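Local coordinates for suppressor protein MPT5 (Saccharomyces cerevisiae, PDB 5BZ1) that binds 3'-UTR sequence elements of target mRNAs through its Pumilio-repeat domain, regulates them after transcription and negatively regulates HO expression, at residues L56-F61 with V89-I94; T79-T84 with Q103-T108. All blocks are in the same frame, centred on the assembly; numbering follows the deposited sequence.

Contact 1 (L56-F61 with V89-I94); sequences LILDPF and VFQISI. With nucleotides of chain B.
Ile-57 and Ile-92 form the buried half of this contact through their CG2 methyls, CG2 to CG2 at 3.7 Å. The two side chains run at a slant to one another. In Ile-57 (chi1 -82°) the CG2 branch stands anti to the backbone N, which points it at the helix of residues 89-93, and the CG1 and CD1 atoms of Ile-92 also lie near it. Leu-58 adds to the apolar patch. Its CD2 sits over the backbone of Ile-92, 4.0 Å from CA.

The polar edge is formed by Gln-91. Its chain is extended beyond CG and crosses Leu-58 at about a right angle, and Leu-58 CD1 rests 3.5 Å from Gln-91 NE2. This is van der Waals contact between a methyl and an amide.

Hydrogen bonds fix the backbone on each side. Phe-61 N donates to Asp-59 OD2 at 3.0 Å, a capping bond that meets the carboxylate from above its plane. The same oxygen also accepts from Gly-62 N, so it caps the start of helix 62-69. In the other segment Val-89 O accepts from Ser-93 N.

RNA lies at the far end of segment 56-61. Phe-61 CE1 is 3.7 Å from O4' of A10 of chain B, and the ring edge faces O3' of that nucleotide.

Between segments 56-61 and 89-94 the join is therefore apolar and depends on the fit of branched side chains. A polar tie runs close by, from Ser-101 OG to Ile-57 O.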
# COMPACT_ATOMS: atom_id res chain seq x y z
N LEU A 56 -19.85 23.27 -10.15
CA LEU A 56 -19.76 23.53 -8.72
C LEU A 56 -18.75 22.62 -8.01
O LEU A 56 -17.99 23.07 -7.16
CB LEU A 56 -21.14 23.40 -8.07
CG LEU A 56 -22.18 24.39 -8.59
CD1 LEU A 56 -23.53 24.19 -7.90
CD2 LEU A 56 -21.70 25.81 -8.40
N ILE A 57 -18.75 21.35 -8.39
CA ILE A 57 -17.82 20.36 -7.85
C ILE A 57 -16.36 20.81 -8.03
O ILE A 57 -15.50 20.55 -7.19
CB ILE A 57 -18.06 18.98 -8.50
CG1 ILE A 57 -19.22 18.27 -7.80
CG2 ILE A 57 -16.81 18.10 -8.45
CD1 ILE A 57 -19.75 17.06 -8.55
N LEU A 58 -16.11 21.52 -9.13
CA LEU A 58 -14.77 22.00 -9.45
C LEU A 58 -14.49 23.41 -8.94
O LEU A 58 -13.38 23.93 -9.12
CB LEU A 58 -14.56 21.94 -10.97
CG LEU A 58 -14.80 20.57 -11.62
CD1 LEU A 58 -14.69 20.66 -13.13
CD2 LEU A 58 -13.81 19.56 -11.08
N ASP A 59 -15.47 24.03 -8.30
CA ASP A 59 -15.38 25.44 -7.93
C ASP A 59 -14.73 25.62 -6.55
O ASP A 59 -14.99 24.84 -5.64
CB ASP A 59 -16.77 26.08 -7.95
CG ASP A 59 -16.72 27.59 -7.83
OD1 ASP A 59 -16.54 28.26 -8.87
OD2 ASP A 59 -16.85 28.10 -6.69
N PRO A 60 -13.88 26.65 -6.42
CA PRO A 60 -13.17 26.96 -5.17
C PRO A 60 -14.11 27.12 -3.97
O PRO A 60 -13.71 26.80 -2.85
CB PRO A 60 -12.50 28.30 -5.47
CG PRO A 60 -12.27 28.28 -6.94
CD PRO A 60 -13.45 27.54 -7.52
N PHE A 61 -15.33 27.60 -4.21
CA PHE A 61 -16.31 27.78 -3.15
C PHE A 61 -17.49 26.82 -3.32
O PHE A 61 -18.03 26.33 -2.33
CB PHE A 61 -16.77 29.24 -3.09
CG PHE A 61 -15.64 30.22 -2.91
CD1 PHE A 61 -14.92 30.24 -1.73
CD2 PHE A 61 -15.30 31.11 -3.92
CE1 PHE A 61 -13.87 31.13 -1.56
CE2 PHE A 61 -14.26 32.00 -3.76
CZ PHE A 61 -13.54 32.02 -2.57
N VAL A 89 -15.50 11.51 -13.65
CA VAL A 89 -14.74 11.22 -12.43
C VAL A 89 -13.23 11.43 -12.57
O VAL A 89 -12.57 11.79 -11.59
CB VAL A 89 -15.03 9.81 -11.87
CG1 VAL A 89 -16.45 9.73 -11.32
CG2 VAL A 89 -14.82 8.74 -12.94
N PHE A 90 -12.67 11.21 -13.76
CA PHE A 90 -11.25 11.45 -13.97
C PHE A 90 -10.92 12.93 -13.83
O PHE A 90 -9.99 13.31 -13.11
CB PHE A 90 -10.77 10.96 -15.33
CG PHE A 90 -9.32 11.28 -15.61
CD1 PHE A 90 -8.30 10.54 -15.03
CD2 PHE A 90 -8.97 12.34 -16.46
CE1 PHE A 90 -6.96 10.83 -15.27
CE2 PHE A 90 -7.64 12.64 -16.71
CZ PHE A 90 -6.63 11.88 -16.11
N GLN A 91 -11.68 13.76 -14.54
CA GLN A 91 -11.50 15.21 -14.49
C GLN A 91 -11.67 15.75 -13.08
O GLN A 91 -10.93 16.62 -12.63
CB GLN A 91 -12.50 15.89 -15.42
CG GLN A 91 -12.58 17.40 -15.26
CD GLN A 91 -13.70 18.00 -16.08
OE1 GLN A 91 -14.54 17.28 -16.62
NE2 GLN A 91 -13.72 19.33 -16.17
N ILE A 92 -12.65 15.20 -12.38
CA ILE A 92 -12.94 15.61 -11.01
C ILE A 92 -11.82 15.20 -10.05
O ILE A 92 -11.40 15.99 -9.20
CB ILE A 92 -14.28 15.03 -10.55
CG1 ILE A 92 -15.43 15.64 -11.36
CG2 ILE A 92 -14.49 15.28 -9.07
CD1 ILE A 92 -16.77 14.94 -11.17
N SER A 93 -11.34 13.97 -10.18
CA SER A 93 -10.35 13.42 -9.26
C SER A 93 -8.99 14.12 -9.31
O SER A 93 -8.31 14.23 -8.28
CB SER A 93 -10.18 11.92 -9.50
OG SER A 93 -11.42 11.25 -9.38
N ILE A 94 -8.58 14.58 -10.49
CA ILE A 94 -7.31 15.28 -10.63
C ILE A 94 -7.43 16.75 -10.23
O ILE A 94 -6.42 17.47 -10.16
CB ILE A 94 -6.78 15.23 -12.08
CG1 ILE A 94 -7.73 15.97 -13.02
CG2 ILE A 94 -6.57 13.79 -12.53
CD1 ILE A 94 -7.26 15.98 -14.47
P A B 10 -8.12 27.72 2.53
OP1 A B 10 -7.15 28.84 2.68
OP2 A B 10 -8.35 26.79 3.66
O5' A B 10 -9.51 28.35 2.09
C5' A B 10 -9.67 28.93 0.80
C4' A B 10 -10.83 29.89 0.74
O4' A B 10 -12.07 29.15 0.94
C3' A B 10 -10.82 30.99 1.80
O3' A B 10 -11.36 32.19 1.24
C2' A B 10 -11.77 30.46 2.87
O2' A B 10 -12.36 31.45 3.68
C1' A B 10 -12.80 29.74 2.01
N9 A B 10 -13.56 28.70 2.70
C8 A B 10 -13.13 27.80 3.65
N7 A B 10 -14.07 27.00 4.08
C5 A B 10 -15.21 27.39 3.38
C6 A B 10 -16.54 26.94 3.38
N6 A B 10 -16.99 25.94 4.14
N1 A B 10 -17.42 27.56 2.55
C2 A B 10 -16.98 28.57 1.78
N3 A B 10 -15.75 29.08 1.69
C4 A B 10 -14.90 28.44 2.53

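Contact 2 (T79-T84 with Q103-T108); sequences TLLIQT and QKIIDT. With nucleotides of chain B.
Ile-105 is the hub of this buried contact and meets two side chains of helix 75-85 with different branches. Its CG2 lies against Ile-82, 3.9 Å from CD1, with CG1 of Ile-82 equally near. These two side chains lie alongside each other and run opposite ways. The CD1 of Ile-105 instead reaches tip to tip toward Leu-81 CD2, at 4.2 Å. The split follows from the first torsion of Ile-105 (chi1 -69°), which sets CG2 anti to the backbone N and CG1 beside it.

The next shell is also largely apolar: Ile-82 packs on Leu-117 and Ile-118 of helix 112-121, Leu-81 on Phe-53, and Ile-105 on Cys-70.

Polar bonds at the helix ends lie further out. Thr-108, the first residue to leave helical geometry, turns OG1 back to Lys-104 O at 3.0 Å. Its own carbonyl oxygen accepts from Lys-78 NZ, a direct polar tie to helix 75-85. Thr-84 OG1 donates to Leu-80 O at 2.7 Å.

Helix 98-107 also carries Gln-103, which binds RNA. Its side chain runs extended beyond CG and donates from NE2 to O4 of U7 of chain B, at 2.9 Å and a nearly straight 165°. NE2 is also hydrogen-bonded to Thr-99 OG1, which would steady the amide.

The arrangement is that of a PUF domain. Apolar residues pack the RNA-binding helix 98-107 against helix 75-85, while a polar side chain of the same RNA-binding helix reads the edge of a base.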
# COMPACT_ATOMS: atom_id res chain seq x y z
N THR A 79 -28.61 10.27 -6.04
CA THR A 79 -28.52 9.40 -7.21
C THR A 79 -28.52 10.23 -8.51
O THR A 79 -27.75 9.95 -9.43
CB THR A 79 -29.67 8.37 -7.23
OG1 THR A 79 -29.56 7.53 -6.08
CG2 THR A 79 -29.60 7.51 -8.48
N LEU A 80 -29.37 11.25 -8.57
CA LEU A 80 -29.42 12.12 -9.74
C LEU A 80 -28.12 12.91 -9.89
O LEU A 80 -27.62 13.06 -11.01
CB LEU A 80 -30.63 13.06 -9.67
CG LEU A 80 -30.79 14.04 -10.83
CD1 LEU A 80 -30.73 13.31 -12.16
CD2 LEU A 80 -32.09 14.83 -10.70
N LEU A 81 -27.58 13.40 -8.78
CA LEU A 81 -26.28 14.09 -8.78
C LEU A 81 -25.18 13.20 -9.36
O LEU A 81 -24.40 13.63 -10.21
CB LEU A 81 -25.91 14.54 -7.37
CG LEU A 81 -24.44 14.90 -7.10
CD1 LEU A 81 -24.00 16.10 -7.92
CD2 LEU A 81 -24.18 15.16 -5.62
N ILE A 82 -25.13 11.96 -8.89
CA ILE A 82 -24.11 11.02 -9.33
C ILE A 82 -24.34 10.61 -10.79
O ILE A 82 -23.39 10.46 -11.56
CB ILE A 82 -24.05 9.78 -8.41
CG1 ILE A 82 -23.54 10.19 -7.02
CG2 ILE A 82 -23.16 8.70 -9.00
CD1 ILE A 82 -23.54 9.06 -6.00
N GLN A 83 -25.61 10.45 -11.17
CA GLN A 83 -25.97 10.17 -12.56
C GLN A 83 -25.46 11.25 -13.50
O GLN A 83 -25.09 10.98 -14.64
CB GLN A 83 -27.49 10.02 -12.71
CG GLN A 83 -28.00 8.58 -12.66
CD GLN A 83 -29.49 8.50 -12.41
OE1 GLN A 83 -30.15 9.51 -12.14
NE2 GLN A 83 -30.04 7.29 -12.50
N THR A 84 -25.44 12.49 -13.01
CA THR A 84 -25.04 13.63 -13.82
C THR A 84 -23.53 13.67 -14.07
O THR A 84 -23.08 14.01 -15.16
CB THR A 84 -25.49 14.96 -13.18
OG1 THR A 84 -26.89 14.91 -12.90
CG2 THR A 84 -25.21 16.14 -14.11
N GLN A 103 -14.54 12.76 -2.87
CA GLN A 103 -14.28 12.01 -1.65
C GLN A 103 -15.50 12.03 -0.73
O GLN A 103 -15.88 11.01 -0.16
CB GLN A 103 -13.07 12.58 -0.90
CG GLN A 103 -11.71 12.28 -1.52
CD GLN A 103 -10.60 13.09 -0.88
OE1 GLN A 103 -10.38 13.01 0.33
NE2 GLN A 103 -9.90 13.89 -1.68
N LYS A 104 -16.11 13.20 -0.60
CA LYS A 104 -17.29 13.36 0.25
C LYS A 104 -18.48 12.58 -0.32
O LYS A 104 -19.22 11.93 0.42
CB LYS A 104 -17.66 14.84 0.39
CG LYS A 104 -18.80 15.10 1.37
CD LYS A 104 -18.48 14.53 2.75
CE LYS A 104 -19.64 14.71 3.73
NZ LYS A 104 -19.83 16.13 4.14
N ILE A 105 -18.66 12.66 -1.64
CA ILE A 105 -19.73 11.94 -2.31
C ILE A 105 -19.62 10.43 -2.09
O ILE A 105 -20.59 9.78 -1.69
CB ILE A 105 -19.76 12.26 -3.82
CG1 ILE A 105 -20.21 13.71 -4.04
CG2 ILE A 105 -20.69 11.31 -4.56
CD1 ILE A 105 -20.10 14.18 -5.49
N ILE A 106 -18.44 9.88 -2.36
CA ILE A 106 -18.17 8.47 -2.10
C ILE A 106 -18.41 8.13 -0.64
O ILE A 106 -18.99 7.09 -0.32
CB ILE A 106 -16.71 8.11 -2.47
CG1 ILE A 106 -16.49 8.21 -3.98
CG2 ILE A 106 -16.35 6.70 -1.98
CD1 ILE A 106 -15.03 8.24 -4.39
N ASP A 107 -17.98 9.01 0.26
CA ASP A 107 -18.07 8.76 1.69
C ASP A 107 -19.51 8.70 2.20
O ASP A 107 -19.77 8.13 3.26
CB ASP A 107 -17.30 9.84 2.46
CG ASP A 107 -16.95 9.42 3.87
OD1 ASP A 107 -16.39 8.31 4.04
OD2 ASP A 107 -17.22 10.19 4.81
N THR A 108 -20.43 9.27 1.43
CA THR A 108 -21.84 9.34 1.84
C THR A 108 -22.82 8.69 0.87
O THR A 108 -23.98 9.10 0.81
CB THR A 108 -22.28 10.80 2.07
OG1 THR A 108 -22.14 11.55 0.86
CG2 THR A 108 -21.45 11.45 3.16
P U B 7 0.53 18.25 -0.06
OP1 U B 7 0.38 18.91 -1.38
OP2 U B 7 1.63 18.69 0.85
O5' U B 7 -0.86 18.36 0.72
C5' U B 7 -1.33 19.62 1.22
C4' U B 7 -2.28 19.45 2.38
O4' U B 7 -3.62 19.16 1.88
C3' U B 7 -1.94 18.32 3.36
O3' U B 7 -2.34 18.71 4.68
C2' U B 7 -2.84 17.19 2.88
O2' U B 7 -3.12 16.20 3.85
C1' U B 7 -4.09 17.97 2.47
N1 U B 7 -4.96 17.28 1.50
C2 U B 7 -6.13 16.71 1.99
O2 U B 7 -6.43 16.74 3.18
N3 U B 7 -6.92 16.09 1.06
C4 U B 7 -6.68 15.99 -0.29
O4 U B 7 -7.50 15.40 -1.00
C5 U B 7 -5.46 16.62 -0.73
C6 U B 7 -4.66 17.23 0.16

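Overall arrangement
From the N terminus, the chain passes residues 56-61, then 79-84, then 89-94, and last 103-108. Contact 1 closes a loop of 27 residues between its segments, mostly helical. Contact 2 closes one of 18. The segments alternate, so the loops cross rather than nest. Contact 1 ties repeat 2 to helix 89-93, in the range of repeat 3. Contact 2 ties helix 75-85, at the boundary of repeats 2 and 3, to helix 98-107. Their centres are 12 Å apart, and the two apolar patches adjoin where Ile-57 CD1 packs on Ile-105 CD1 at 4.2 Å. In each contact one segment also reaches the RNA of chain B.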